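Local coordinates for protein Sodium/sialic acid symporter SiaT (Proteus mirabilis, PDB 5NV9) that couples the inward sodium gradient to uptake of the sialic acid N-acetylneuraminic acid across the bacterial inner membrane, working as an SSF-family symporter with the LeuT fold, at residues R121-A124 with S125-M129; S209-F212 with T213-Q217; F296-Y299 with Q300-S304; G462-G465 with S466-V470. All blocks are in the same frame, centred on the assembly; numbering follows the deposited sequence. Where two conformers were deposited one is given.

Interaction 1 (R121-A124 with S125-M129)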
ATOM      1  N   ARG A 121      17.313  -1.488  13.627  1.00 20.47           N
ATOM      2  CA  ARG A 121      16.087  -0.716  13.787  1.00 21.85           C
ATOM      3  C   ARG A 121      16.113   0.519  12.904  1.00 21.34           C
ATOM      4  O   ARG A 121      15.186   0.735  12.155  1.00 20.74           O
ATOM      5  CB  ARG A 121      15.864  -0.370  15.250  1.00 23.30           C
ATOM      6  CG  ARG A 121      14.946   0.794  15.523  1.00 24.19           C
ATOM      7  CD  ARG A 121      14.716   0.870  17.005  1.00 23.71           C
ATOM      8  NE  ARG A 121      13.678   1.835  17.317  1.00 22.57           N
ATOM      9  CZ  ARG A 121      13.382   2.273  18.553  1.00 24.29           C
ATOM     10  NH1 ARG A 121      14.036   1.863  19.612  1.00 23.31           N
ATOM     11  NH2 ARG A 121      12.386   3.109  18.726  1.00 24.51           N
ATOM     12  N   LEU A 122      17.199   1.297  12.962  1.00 23.12           N
ATOM     13  CA  LEU A 122      17.320   2.503  12.195  1.00 22.36           C
ATOM     14  C   LEU A 122      17.448   2.326  10.692  1.00 24.65           C
ATOM     15  O   LEU A 122      16.929   3.185   9.880  1.00 25.07           O
ATOM     16  CB  LEU A 122      18.506   3.318  12.701  1.00 24.83           C
ATOM     17  CG  LEU A 122      18.299   4.007  14.045  1.00 28.05           C
ATOM     18  CD1 LEU A 122      19.606   4.578  14.539  1.00 33.52           C
ATOM     19  CD2 LEU A 122      17.280   5.115  13.901  1.00 30.21           C
ATOM     20  N   PHE A 123      18.137   1.264  10.279  1.00 21.33           N
ATOM     21  CA  PHE A 123      18.225   0.995   8.867  1.00 21.94           C
ATOM     22  C   PHE A 123      16.800   0.767   8.337  1.00 23.86           C
ATOM     23  O   PHE A 123      16.427   1.353   7.303  1.00 24.44           O
ATOM     24  CB  PHE A 123      19.112  -0.171   8.511  1.00 20.60           C
ATOM     25  CG  PHE A 123      18.906  -0.685   7.113  1.00 19.10           C
ATOM     26  CD1 PHE A 123      19.475  -0.049   6.033  1.00 20.39           C
ATOM     27  CD2 PHE A 123      18.143  -1.822   6.886  1.00 20.01           C
ATOM     28  CE1 PHE A 123      19.289  -0.519   4.750  1.00 20.96           C
ATOM     29  CE2 PHE A 123      17.885  -2.287   5.598  1.00 19.78           C
ATOM     30  CZ  PHE A 123      18.494  -1.651   4.526  1.00 21.41           C
ATOM     31  N   ALA A 124      16.017  -0.033   9.052  1.00 23.71           N
ATOM     32  CA  ALA A 124      14.653  -0.376   8.618  1.00 24.20           C
ATOM     33  C   ALA A 124      13.690   0.810   8.641  1.00 24.73           C
ATOM     34  O   ALA A 124      12.916   0.964   7.720  1.00 24.18           O
ATOM     35  CB  ALA A 124      14.090  -1.570   9.426  1.00 23.81           C
ATOM     36  N   SER A 125      13.739   1.610   9.720  1.00 22.76           N
ATOM     37  CA  SER A 125      12.911   2.763   9.894  1.00 21.96           C
ATOM     38  C   SER A 125      13.162   3.861   8.815  1.00 22.95           C
ATOM     39  O   SER A 125      12.216   4.410   8.233  1.00 21.08           O
ATOM     40  CB  SER A 125      13.178   3.337  11.281  1.00 23.81           C
ATOM     41  OG  SER A 125      12.279   4.352  11.581  1.00 27.92           O
ATOM     42  N   LEU A 126      14.430   4.171   8.540  1.00 22.44           N
ATOM     43  CA  LEU A 126      14.797   5.124   7.503  1.00 23.47           C
ATOM     44  C   LEU A 126      14.397   4.606   6.120  1.00 23.80           C
ATOM     45  O   LEU A 126      13.910   5.383   5.278  1.00 27.70           O
ATOM     46  CB  LEU A 126      16.297   5.439   7.569  1.00 27.02           C
ATOM     47  CG  LEU A 126      16.704   6.150   8.855  1.00 30.90           C
ATOM     48  CD1 LEU A 126      18.197   6.124   9.015  1.00 33.17           C
ATOM     49  CD2 LEU A 126      16.217   7.599   8.901  1.00 34.64           C
ATOM     50  N   SER A 127      14.531   3.308   5.866  1.00 24.33           N
ATOM     51  CA  SER A 127      14.119   2.761   4.582  0.79 25.52           C
ATOM     52  C   SER A 127      12.570   2.876   4.420  1.00 26.01           C
ATOM     53  O   SER A 127      12.075   3.187   3.333  1.00 23.54           O
ATOM     54  CB  SER A 127      14.518   1.303   4.443  0.79 27.05           C
ATOM     55  OG  SER A 127      15.918   1.141   4.387  0.79 28.85           O
ATOM     56  N   PHE A 128      11.827   2.613   5.507  1.00 24.51           N
ATOM     57  CA  PHE A 128      10.390   2.743   5.506  1.00 23.81           C
ATOM     58  C   PHE A 128      10.003   4.167   5.189  1.00 23.70           C
ATOM     59  O   PHE A 128       9.210   4.404   4.274  1.00 26.56           O
ATOM     60  CB  PHE A 128       9.689   2.259   6.803  1.00 23.70           C
ATOM     61  CG  PHE A 128       8.226   2.578   6.821  1.00 22.54           C
ATOM     62  CD1 PHE A 128       7.297   1.717   6.242  1.00 21.80           C
ATOM     63  CD2 PHE A 128       7.782   3.784   7.308  1.00 22.80           C
ATOM     64  CE1 PHE A 128       5.956   2.046   6.188  1.00 22.71           C
ATOM     65  CE2 PHE A 128       6.420   4.125   7.246  1.00 24.52           C
ATOM     66  CZ  PHE A 128       5.506   3.248   6.716  1.00 23.27           C
HETATM   67  N   MSE A 129      10.522   5.102   5.972  1.00 24.88           N
HETATM   68  CA  MSE A 129      10.125   6.507   5.881  1.00 24.63           C
HETATM   69  C   MSE A 129      10.402   7.044   4.484  1.00 26.34           C
HETATM   70  O   MSE A 129       9.543   7.677   3.874  1.00 24.92           O
HETATM   71  CB  MSE A 129      10.817   7.295   6.956  1.00 22.91           C
HETATM   72  CG  MSE A 129      10.208   6.944   8.278  1.00 24.85           C
HETATM   73 SE   MSE A 129      10.879   8.201   9.646  1.00 34.45          SE
HETATM   74  CE  MSE A 129      12.618   7.327   9.908  1.00 28.73           C
TER

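Interaction 2 (S209-F212 with T213-Q217)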
ATOM      1  N   SER A 209     -21.932 -13.035 -19.912  1.00 29.38           N
ATOM      2  CA  SER A 209     -21.611 -14.343 -20.503  1.00 31.84           C
ATOM      3  C   SER A 209     -20.656 -14.162 -21.706  1.00 27.57           C
ATOM      4  O   SER A 209     -19.635 -14.810 -21.815  1.00 28.58           O
ATOM      5  CB  SER A 209     -22.888 -15.095 -20.879  1.00 34.13           C
ATOM      6  OG  SER A 209     -22.627 -16.010 -21.905  1.00 43.83           O
ATOM      7  N   GLU A 210     -20.961 -13.209 -22.546  1.00 26.77           N
ATOM      8  CA  GLU A 210     -20.061 -12.821 -23.623  1.00 28.05           C
ATOM      9  C   GLU A 210     -18.690 -12.265 -23.120  1.00 26.60           C
ATOM     10  O   GLU A 210     -17.673 -12.532 -23.718  1.00 24.10           O
ATOM     11  CB  GLU A 210     -20.795 -11.875 -24.552  1.00 28.21           C
ATOM     12  CG  GLU A 210     -20.038 -11.377 -25.760  1.00 31.00           C
ATOM     13  CD  GLU A 210     -19.636 -12.500 -26.706  1.00 38.40           C
ATOM     14  OE1 GLU A 210     -20.098 -13.666 -26.589  1.00 47.51           O
ATOM     15  OE2 GLU A 210     -18.825 -12.221 -27.584  1.00 38.72           O
ATOM     16  N   ILE A 211     -18.653 -11.520 -22.021  1.00 26.66           N
ATOM     17  CA  ILE A 211     -17.395 -11.114 -21.451  1.00 25.73           C
ATOM     18  C   ILE A 211     -16.528 -12.318 -21.060  1.00 25.45           C
ATOM     19  O   ILE A 211     -15.350 -12.358 -21.423  1.00 30.40           O
ATOM     20  CB  ILE A 211     -17.608 -10.207 -20.230  1.00 26.89           C
ATOM     21  CG1 ILE A 211     -18.078  -8.843 -20.708  1.00 25.37           C
ATOM     22  CG2 ILE A 211     -16.296 -10.078 -19.426  1.00 24.46           C
ATOM     23  CD1 ILE A 211     -18.682  -7.961 -19.618  1.00 28.55           C
ATOM     24  N   PHE A 212     -17.122 -13.313 -20.398  1.00 23.76           N
ATOM     25  CA  PHE A 212     -16.441 -14.533 -20.034  1.00 26.76           C
ATOM     26  C   PHE A 212     -15.819 -15.297 -21.219  1.00 25.14           C
ATOM     27  O   PHE A 212     -14.620 -15.658 -21.176  1.00 21.11           O
ATOM     28  CB  PHE A 212     -17.346 -15.500 -19.238  1.00 28.04           C
ATOM     29  CG  PHE A 212     -16.641 -16.770 -18.830  1.00 31.65           C
ATOM     30  CD1 PHE A 212     -15.814 -16.802 -17.702  1.00 32.78           C
ATOM     31  CD2 PHE A 212     -16.800 -17.932 -19.562  1.00 32.22           C
ATOM     32  CE1 PHE A 212     -15.151 -17.952 -17.334  1.00 32.90           C
ATOM     33  CE2 PHE A 212     -16.154 -19.095 -19.188  1.00 32.38           C
ATOM     34  CZ  PHE A 212     -15.318 -19.106 -18.083  1.00 34.05           C
ATOM     35  N   THR A 213     -16.662 -15.567 -22.200  1.00 26.01           N
ATOM     36  CA  THR A 213     -16.359 -16.426 -23.355  1.00 28.92           C
ATOM     37  C   THR A 213     -15.320 -15.819 -24.233  1.00 26.13           C
ATOM     38  O   THR A 213     -14.357 -16.522 -24.614  1.00 23.98           O
ATOM     39  CB  THR A 213     -17.631 -16.687 -24.181  1.00 33.32           C
ATOM     40  OG1 THR A 213     -18.366 -17.669 -23.484  1.00 39.40           O
ATOM     41  CG2 THR A 213     -17.340 -17.248 -25.565  1.00 36.60           C
ATOM     42  N   THR A 214     -15.490 -14.528 -24.533  1.00 25.06           N
ATOM     43  CA  THR A 214     -14.507 -13.822 -25.337  1.00 26.97           C
ATOM     44  C   THR A 214     -13.133 -13.801 -24.632  1.00 25.85           C
ATOM     45  O   THR A 214     -12.065 -14.058 -25.258  1.00 21.24           O
ATOM     46  CB  THR A 214     -14.906 -12.377 -25.582  1.00 28.83           C
ATOM     47  OG1 THR A 214     -16.179 -12.330 -26.198  1.00 25.98           O
ATOM     48  CG2 THR A 214     -13.875 -11.676 -26.473  1.00 29.84           C
ATOM     49  N   THR A 215     -13.157 -13.506 -23.334  1.00 25.17           N
ATOM     50  CA  THR A 215     -11.932 -13.487 -22.578  1.00 24.10           C
ATOM     51  C   THR A 215     -11.265 -14.838 -22.557  1.00 25.04           C
ATOM     52  O   THR A 215     -10.047 -14.914 -22.714  1.00 24.93           O
ATOM     53  CB  THR A 215     -12.133 -12.940 -21.133  1.00 24.40           C
ATOM     54  OG1 THR A 215     -12.625 -11.617 -21.194  1.00 20.26           O
ATOM     55  CG2 THR A 215     -10.862 -12.890 -20.421  1.00 23.01           C
ATOM     56  N   ALA A 216     -12.034 -15.893 -22.297  1.00 25.88           N
ATOM     57  CA  ALA A 216     -11.460 -17.225 -22.233  1.00 27.11           C
ATOM     58  C   ALA A 216     -10.921 -17.628 -23.628  1.00 28.81           C
ATOM     59  O   ALA A 216      -9.833 -18.183 -23.739  1.00 28.66           O
ATOM     60  CB  ALA A 216     -12.465 -18.241 -21.705  1.00 26.74           C
ATOM     61  N   GLN A 217     -11.639 -17.269 -24.686  1.00 30.77           N
ATOM     62  CA  GLN A 217     -11.222 -17.580 -26.066  1.00 32.78           C
ATOM     63  C   GLN A 217      -9.963 -16.866 -26.483  1.00 31.68           C
ATOM     64  O   GLN A 217      -9.183 -17.405 -27.280  1.00 31.64           O
ATOM     65  CB  GLN A 217     -12.316 -17.197 -27.074  1.00 35.20           C
ATOM     66  CG  GLN A 217     -13.287 -18.308 -27.338  1.00 40.75           C
ATOM     67  CD  GLN A 217     -14.333 -17.884 -28.351  1.00 49.76           C
ATOM     68  OE1 GLN A 217     -14.686 -16.709 -28.414  1.00 50.80           O
ATOM     69  NE2 GLN A 217     -14.810 -18.831 -29.169  1.00 56.81           N
TER

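Interaction 3 (F296-Y299 with Q300-S304)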
ATOM      1  N   PHE A 296     -12.061  -4.635 -22.301  1.00 25.38           N
ATOM      2  CA  PHE A 296     -11.470  -5.221 -23.474  1.00 26.34           C
ATOM      3  C   PHE A 296     -12.569  -5.695 -24.430  1.00 27.80           C
ATOM      4  O   PHE A 296     -12.523  -5.393 -25.637  1.00 26.06           O
ATOM      5  CB  PHE A 296     -10.558  -6.373 -23.076  1.00 28.59           C
ATOM      6  CG  PHE A 296     -10.266  -7.297 -24.187  1.00 26.16           C
ATOM      7  CD1 PHE A 296      -9.412  -6.923 -25.173  1.00 27.34           C
ATOM      8  CD2 PHE A 296     -10.855  -8.526 -24.227  1.00 29.55           C
ATOM      9  CE1 PHE A 296      -9.135  -7.756 -26.241  1.00 31.61           C
ATOM     10  CE2 PHE A 296     -10.597  -9.373 -25.298  1.00 33.70           C
ATOM     11  CZ  PHE A 296      -9.745  -8.986 -26.309  1.00 31.28           C
ATOM     12  N   VAL A 297     -13.542  -6.450 -23.898  1.00 28.35           N
ATOM     13  CA  VAL A 297     -14.691  -6.880 -24.696  1.00 26.43           C
ATOM     14  C   VAL A 297     -15.503  -5.687 -25.187  1.00 25.70           C
ATOM     15  O   VAL A 297     -15.871  -5.623 -26.356  1.00 27.60           O
ATOM     16  CB  VAL A 297     -15.545  -7.894 -23.977  1.00 24.71           C
ATOM     17  CG1 VAL A 297     -16.707  -8.315 -24.852  1.00 24.84           C
ATOM     18  CG2 VAL A 297     -14.702  -9.097 -23.625  1.00 24.03           C
ATOM     19  N   TYR A 298     -15.738  -4.702 -24.321  1.00 24.59           N
ATOM     20  CA  TYR A 298     -16.501  -3.580 -24.719  1.00 25.57           C
ATOM     21  C   TYR A 298     -15.846  -2.809 -25.863  1.00 26.91           C
ATOM     22  O   TYR A 298     -16.539  -2.443 -26.801  1.00 24.12           O
ATOM     23  CB  TYR A 298     -16.814  -2.652 -23.547  1.00 26.22           C
ATOM     24  CG  TYR A 298     -17.586  -1.396 -23.926  1.00 26.98           C
ATOM     25  CD1 TYR A 298     -18.980  -1.408 -24.110  1.00 28.88           C
ATOM     26  CD2 TYR A 298     -16.928  -0.195 -24.093  1.00 27.27           C
ATOM     27  CE1 TYR A 298     -19.669  -0.252 -24.463  1.00 29.02           C
ATOM     28  CE2 TYR A 298     -17.605   0.949 -24.441  1.00 28.29           C
ATOM     29  CZ  TYR A 298     -18.966   0.936 -24.603  1.00 30.91           C
ATOM     30  OH  TYR A 298     -19.568   2.155 -24.928  1.00 33.99           O
ATOM     31  N   TYR A 299     -14.536  -2.556 -25.823  1.00 24.01           N
ATOM     32  CA  TYR A 299     -13.951  -1.772 -26.897  1.00 23.69           C
ATOM     33  C   TYR A 299     -13.597  -2.573 -28.162  1.00 25.88           C
ATOM     34  O   TYR A 299     -13.279  -1.974 -29.174  1.00 27.05           O
ATOM     35  CB  TYR A 299     -12.763  -0.928 -26.369  1.00 23.73           C
ATOM     36  CG  TYR A 299     -13.239   0.207 -25.510  1.00 23.17           C
ATOM     37  CD1 TYR A 299     -13.838   1.350 -26.077  1.00 24.53           C
ATOM     38  CD2 TYR A 299     -13.086   0.172 -24.144  1.00 23.75           C
ATOM     39  CE1 TYR A 299     -14.297   2.404 -25.285  1.00 25.47           C
ATOM     40  CE2 TYR A 299     -13.491   1.226 -23.342  1.00 26.03           C
ATOM     41  CZ  TYR A 299     -14.121   2.351 -23.896  1.00 26.93           C
ATOM     42  OH  TYR A 299     -14.576   3.371 -23.053  1.00 24.22           O
ATOM     43  N   GLN A 300     -13.639  -3.909 -28.099  1.00 26.36           N
ATOM     44  CA  GLN A 300     -13.644  -4.763 -29.263  1.00 26.48           C
ATOM     45  C   GLN A 300     -15.009  -4.722 -29.967  1.00 30.22           C
ATOM     46  O   GLN A 300     -15.065  -4.888 -31.157  1.00 27.03           O
ATOM     47  CB  GLN A 300     -13.379  -6.202 -28.872  1.00 28.42           C
ATOM     48  CG  GLN A 300     -11.941  -6.473 -28.457  1.00 32.69           C
ATOM     49  CD  GLN A 300     -10.976  -6.337 -29.615  1.00 33.55           C
ATOM     50  OE1 GLN A 300     -10.235  -5.395 -29.697  1.00 39.41           O
ATOM     51  NE2 GLN A 300     -11.003  -7.279 -30.504  1.00 30.13           N
ATOM     52  N   GLN A 301     -16.100  -4.566 -29.208  1.00 27.62           N
ATOM     53  CA  GLN A 301     -17.445  -4.376 -29.771  1.00 26.90           C
ATOM     54  C   GLN A 301     -17.673  -2.992 -30.235  1.00 27.13           C
ATOM     55  O   GLN A 301     -18.590  -2.761 -30.984  1.00 29.21           O
ATOM     56  CB  GLN A 301     -18.521  -4.708 -28.765  1.00 24.25           C
ATOM     57  CG  GLN A 301     -18.653  -6.189 -28.531  1.00 23.95           C
ATOM     58  CD  GLN A 301     -19.778  -6.482 -27.612  1.00 23.98           C
ATOM     59  OE1 GLN A 301     -20.413  -5.573 -27.061  1.00 29.35           O
ATOM     60  NE2 GLN A 301     -20.046  -7.734 -27.424  1.00 26.78           N
ATOM     61  N   ASN A 302     -16.868  -2.050 -29.781  1.00 29.13           N
ATOM     62  CA  ASN A 302     -17.039  -0.641 -30.166  1.00 29.17           C
ATOM     63  C   ASN A 302     -15.740  -0.008 -30.554  1.00 31.61           C
ATOM     64  O   ASN A 302     -15.305   0.957 -29.902  1.00 36.55           O
ATOM     65  CB  ASN A 302     -17.616   0.114 -29.007  1.00 29.59           C
ATOM     66  CG  ASN A 302     -18.978  -0.406 -28.616  1.00 30.94           C
ATOM     67  OD1 ASN A 302     -19.968  -0.054 -29.264  1.00 33.45           O
ATOM     68  ND2 ASN A 302     -19.051  -1.235 -27.589  1.00 29.95           N
ATOM     69  N   PRO A 303     -15.133  -0.500 -31.638  1.00 33.93           N
ATOM     70  CA  PRO A 303     -13.770  -0.118 -31.991  1.00 39.46           C
ATOM     71  C   PRO A 303     -13.570   1.388 -32.196  1.00 43.13           C
ATOM     72  O   PRO A 303     -12.498   1.906 -31.866  1.00 49.15           O
ATOM     73  CB  PRO A 303     -13.505  -0.910 -33.246  1.00 36.48           C
ATOM     74  CG  PRO A 303     -14.851  -1.075 -33.859  1.00 37.29           C
ATOM     75  CD  PRO A 303     -15.772  -1.278 -32.709  1.00 37.72           C
ATOM     76  N   SER A 304     -14.597   2.115 -32.625  1.00 41.55           N
ATOM     77  CA  SER A 304     -14.356   3.508 -32.987  1.00 43.59           C
ATOM     78  C   SER A 304     -14.352   4.430 -31.784  1.00 42.15           C
ATOM     79  O   SER A 304     -14.012   5.607 -31.900  1.00 42.14           O
ATOM     80  CB  SER A 304     -15.391   3.968 -33.998  1.00 45.93           C
ATOM     81  OG  SER A 304     -16.581   4.331 -33.333  1.00 47.21           O
TER
HETATM   82  O   HOH W   1     -10.448  -3.796 -26.782  1.00 25.88           O

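Interaction 4 (G462-G465 with S466-V470)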
ATOM      1  N   GLY A 462      12.978  -8.279  -4.404  1.00 23.08           N
ATOM      2  CA  GLY A 462      12.527  -8.504  -3.021  1.00 25.19           C
ATOM      3  C   GLY A 462      13.038  -9.810  -2.438  1.00 25.94           C
ATOM      4  O   GLY A 462      13.486  -9.843  -1.295  1.00 23.83           O
ATOM      5  N   VAL A 463      12.985 -10.875  -3.237  1.00 25.70           N
ATOM      6  CA  VAL A 463      13.382 -12.225  -2.841  1.00 26.82           C
ATOM      7  C   VAL A 463      14.904 -12.234  -2.512  1.00 27.40           C
ATOM      8  O   VAL A 463      15.350 -12.754  -1.490  1.00 24.18           O
ATOM      9  CB  VAL A 463      13.134 -13.246  -4.011  1.00 31.61           C
ATOM     10  CG1 VAL A 463      13.316 -14.672  -3.502  1.00 34.94           C
ATOM     11  CG2 VAL A 463      11.738 -13.093  -4.608  1.00 34.05           C
ATOM     12  N   ILE A 464      15.677 -11.595  -3.396  1.00 27.76           N
ATOM     13  CA  ILE A 464      17.140 -11.513  -3.299  1.00 27.23           C
ATOM     14  C   ILE A 464      17.480 -10.744  -2.035  1.00 27.71           C
ATOM     15  O   ILE A 464      18.315 -11.171  -1.257  1.00 24.48           O
ATOM     16  CB  ILE A 464      17.759 -10.832  -4.561  1.00 27.02           C
ATOM     17  CG1 ILE A 464      17.881 -11.884  -5.706  1.00 26.60           C
ATOM     18  CG2 ILE A 464      19.127 -10.220  -4.273  1.00 28.96           C
ATOM     19  CD1 ILE A 464      18.077 -11.338  -7.097  1.00 26.71           C
ATOM     20  N   GLY A 465      16.854  -9.589  -1.880  1.00 25.04           N
ATOM     21  CA  GLY A 465      17.077  -8.759  -0.725  1.00 28.56           C
ATOM     22  C   GLY A 465      16.758  -9.502   0.563  1.00 27.80           C
ATOM     23  O   GLY A 465      17.570  -9.536   1.482  1.00 28.81           O
ATOM     24  N   SER A 466      15.583 -10.111   0.613  1.00 28.49           N
ATOM     25  CA  SER A 466      15.160 -10.853   1.793  1.00 31.83           C
ATOM     26  C   SER A 466      16.062 -12.026   2.091  1.00 27.40           C
ATOM     27  O   SER A 466      16.556 -12.152   3.206  1.00 23.95           O
ATOM     28  CB  SER A 466      13.711 -11.345   1.645  1.00 32.00           C
ATOM     29  OG  SER A 466      12.831 -10.253   1.879  1.00 36.28           O
HETATM   30  N   MSE A 467      16.234 -12.895   1.108  1.00 27.87           N
HETATM   31  CA  MSE A 467      16.968 -14.160   1.338  1.00 27.96           C
HETATM   32  C   MSE A 467      18.464 -13.931   1.607  1.00 27.14           C
HETATM   33  O   MSE A 467      19.102 -14.758   2.246  1.00 28.48           O
HETATM   34  CB  MSE A 467      16.712 -15.146   0.218  1.00 29.55           C
HETATM   35  CG  MSE A 467      15.272 -15.648   0.209  1.00 33.20           C
HETATM   36 SE   MSE A 467      14.699 -16.359   1.980  1.00 45.55          SE
HETATM   37  CE  MSE A 467      16.186 -17.631   2.210  1.00 43.54           C
ATOM     38  N   SER A 468      19.018 -12.806   1.138  1.00 23.54           N
ATOM     39  CA  SER A 468      20.398 -12.446   1.402  1.00 23.80           C
ATOM     40  C   SER A 468      20.618 -12.152   2.915  1.00 24.07           C
ATOM     41  O   SER A 468      21.629 -12.531   3.514  1.00 22.22           O
ATOM     42  CB  SER A 468      20.801 -11.192   0.619  1.00 22.83           C
ATOM     43  OG  SER A 468      21.077 -11.418  -0.754  1.00 24.92           O
ATOM     44  N   VAL A 469      19.680 -11.419   3.534  1.00 23.15           N
ATOM     45  CA  VAL A 469      19.734 -11.164   4.946  1.00 20.46           C
ATOM     46  C   VAL A 469      19.622 -12.501   5.714  1.00 21.22           C
ATOM     47  O   VAL A 469      20.419 -12.776   6.643  1.00 22.55           O
ATOM     48  CB  VAL A 469      18.649 -10.119   5.398  1.00 22.32           C
ATOM     49  CG1 VAL A 469      18.719  -9.916   6.895  1.00 24.31           C
ATOM     50  CG2 VAL A 469      18.894  -8.763   4.760  1.00 23.43           C
ATOM     51  N   VAL A 470      18.656 -13.334   5.334  1.00 20.38           N
ATOM     52  CA  VAL A 470      18.409 -14.595   6.020  1.00 20.25           C
ATOM     53  C   VAL A 470      19.650 -15.492   5.945  1.00 22.33           C
ATOM     54  O   VAL A 470      20.138 -16.020   6.969  1.00 19.42           O
ATOM     55  CB  VAL A 470      17.142 -15.315   5.518  1.00 22.58           C
ATOM     56  CG1 VAL A 470      17.011 -16.729   6.097  1.00 26.30           C
ATOM     57  CG2 VAL A 470      15.884 -14.558   5.911  1.00 22.31           C
TER

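Interaction 1 (R121-A124 with S125-M129)
Ser-125, Ala-124 and Leu-122 have more surface buried by the contact than the other residues, and i to i+4 backbone bonding sets how they meet. Ser-125 N donates to Arg-121 O at 3.0 Å with an N-H...O angle of 162°, lying in the plane of that carbonyl. The side chain of Ser-125 turns toward Asp-358 on helix 328-361: OG stands opposite its backbone N (chi1 -172°) and hydrogen-bonds to Asp-358, which also forms a salt bridge with Arg-121; Arg-121 is paired with Glu-113 too. One carboxylate thereby ties together two residues a helical turn apart. Ala-124 O receives Phe-128 N at 3.0 Å. Leu-122 O accepts Leu-126 N at 3.0 Å, and Leu-126 lays its branch over that oxygen, with CG 3.1 Å from Leu-122 O.

Ser-127 N bonds to Phe-123 O. In the conformer given, Ser-127 OG reaches the same oxygen at 3.0 Å from the opposite face of the carbonyl plane and sits over one face of the Phe-123 ring, nearer its rim than its centre. A second conformer was deposited, so the hydroxyl is not fixed in this bond.

Within the membrane, this part of helix 118-151 packs on helices 328-361 (Arg-121, Leu-122 and Phe-128) and 415-427 (Phe-123, Ala-124 and Ser-127), with Arg-121 and Ala-124 also touching helix 110-115.

Interaction 2 (S209-F212 with T213-Q217)
Two threonines, Thr-214 and Thr-215, fold their hydroxyls back onto carbonyls one turn earlier, each bonding there twice. Thr-215 makes the tighter, buried half of the contact. Its OG1 lies 2.8 Å from Ile-211 O, and Thr-215 N donates to that oxygen at 3.1 Å from the other face of the carbonyl plane. A chi1 of -60° points the hydroxyl back toward the N-terminal end of the helix, to Ile-211 O; Ile-211 is itself buried, and the hydroxyl proton is spent within the helix.

Thr-214 repeats the pattern at a more open position: OG1 donates to Glu-210 O at 2.9 Å, joined across the carbonyl plane by Thr-214 N. The carboxylate of Glu-210 curls over the same hydroxyl because its chain bends at chi2 (62°). Glu-210 OE2 comes within 3.0 Å of Thr-214 OG1, but the angle is too poor for a hydrogen bond, consistent with the threonine proton already being directed at the backbone.

The solvent side is looser in its side chains: exposed Ser-209 and Phe-212 make no side-chain hydrogen bond across the contact. Their backbone bonds keep normal length, Thr-213 N to Ser-209 O at 3.1 Å and Ala-216 N to Phe-212 O at 2.8 Å. The Phe-212 ring meets that of Phe-221.

In this short periplasmic helix, 207-217, the inner side formed by Glu-210, Ile-211, Thr-214 and Thr-215 rests on helix 267-301.

Interaction 3 (F296-Y299 with Q300-S304)
With CG set opposite its backbone N, Phe-296 lays its ring alongside the helix toward Gln-300, whose CG, set opposite the carbonyl carbon (chi1 -72°), comes over that ring, while the bend at chi2 lays the amide along it. The result is a CH-pi contact: Gln-300 CG stands 4.1 Å from the centroid of the Phe-296 ring, over its face. The amide of Gln-300 runs almost parallel to the ring, the two planes only 7° apart. A water donates to Phe-296 O and, weakly, to Gln-300 OE1, linking the backbone carbonyl to the Gln-300 amide. Phe-296 also makes a cation-pi contact with Lys-220.

Here helix 267-301 ends, in the periplasmic region of the LeuT-fold transporter. Gln-300 N still donates to Phe-296 O at 3.1 Å, and Gln-301 N to Val-297 O at 3.1 Å, but Gln-301 N is also bonded weakly to Tyr-298 O. At the last turn a side chain serves the backbone: Asn-302 ND2 donates to Tyr-298 O at 2.9 Å with an N-H...O angle of 156°. That same nitrogen hangs over one face of the Tyr-298 ring, offset toward the rim, where Asn-302 ND2 is 3.3 Å from Tyr-298 CE1.

Beyond Asn-302 the chain turns into a 3-10 segment, and Pro-303 CA approaches Tyr-299 O at 3.4 Å in a CA-H...O contact. The Tyr-298 ring meets Phe-319 edge-to-face, and Tyr-299 packs on helix 315-323; Gln-301 NE2 hydrogen-bonds to Asp-205 O, just ahead of helix 207-217, whose Glu-210 it also touches.

Interaction 4 (G462-G465 with S466-V470)
Ser-468 turns its hydroxyl back along the helix toward Ile-464, whereas Met-467, one residue earlier, leads its selenium end away from the turn. Ser-468 makes a side-chain hydrogen bond: OG, on the amino side of CB (chi1 -78°), donates to Ile-464 O at 2.8 Å. Ser-468 N reaches the same oxygen at 3.0 Å from the other face of the carbonyl plane, so this carbonyl oxygen accepts two hydrogen bonds. The hydroxyl passes near the Ile-464 branch as well, with Ser-468 OG 4.2 Å from Ile-464 CG2.

Met-467, present as selenomethionine, is bent at both chi2 and chi3. Only the start of its chain lies against the preceding turn, where Met-467 CG is 4.3 Å from Val-463 CG1 in apolar contact, and the side chain also touches Phe-245 of helix 236-253. Its backbone is held firmly, Met-467 N donating to Val-463 O at 2.7 Å with an angle of 166°.

Ser-466 directs OG to Gly-416 O, while its N bonds to Gly-462 O at 2.8 Å. Further along, at Val-469, the backbone bond is weak: Val-469 N lies 3.5 Å from Gly-465 O, and that oxygen also accepts from Ser-443 OG on helix 433-452. Serine hydroxyls bonded back to the i-4 carbonyl, as at Ser-468, are a familiar feature of transmembrane helices such as 459-475.

From the N terminus, the four contacts come in series, none nesting within or crossing another, and each joins consecutive residues of a single helix or helix end, closing no longer loop. Interaction 1 belongs to transmembrane helix 118-151. Interaction 2 follows on periplasmic helix 207-217 and touches interaction 3, at the end of helix 267-301: Thr-214 CB lies 3.8 Å from Val-297 CG2. This joins the two periplasmic elements directly. Interaction 4, on helix 459-475, has its centre about 16 Å from that of interaction 1; helix 415-427 contacts both. Interactions 2 and 3 lie across the chain's centre from interaction 1, with centres about 47 Å away.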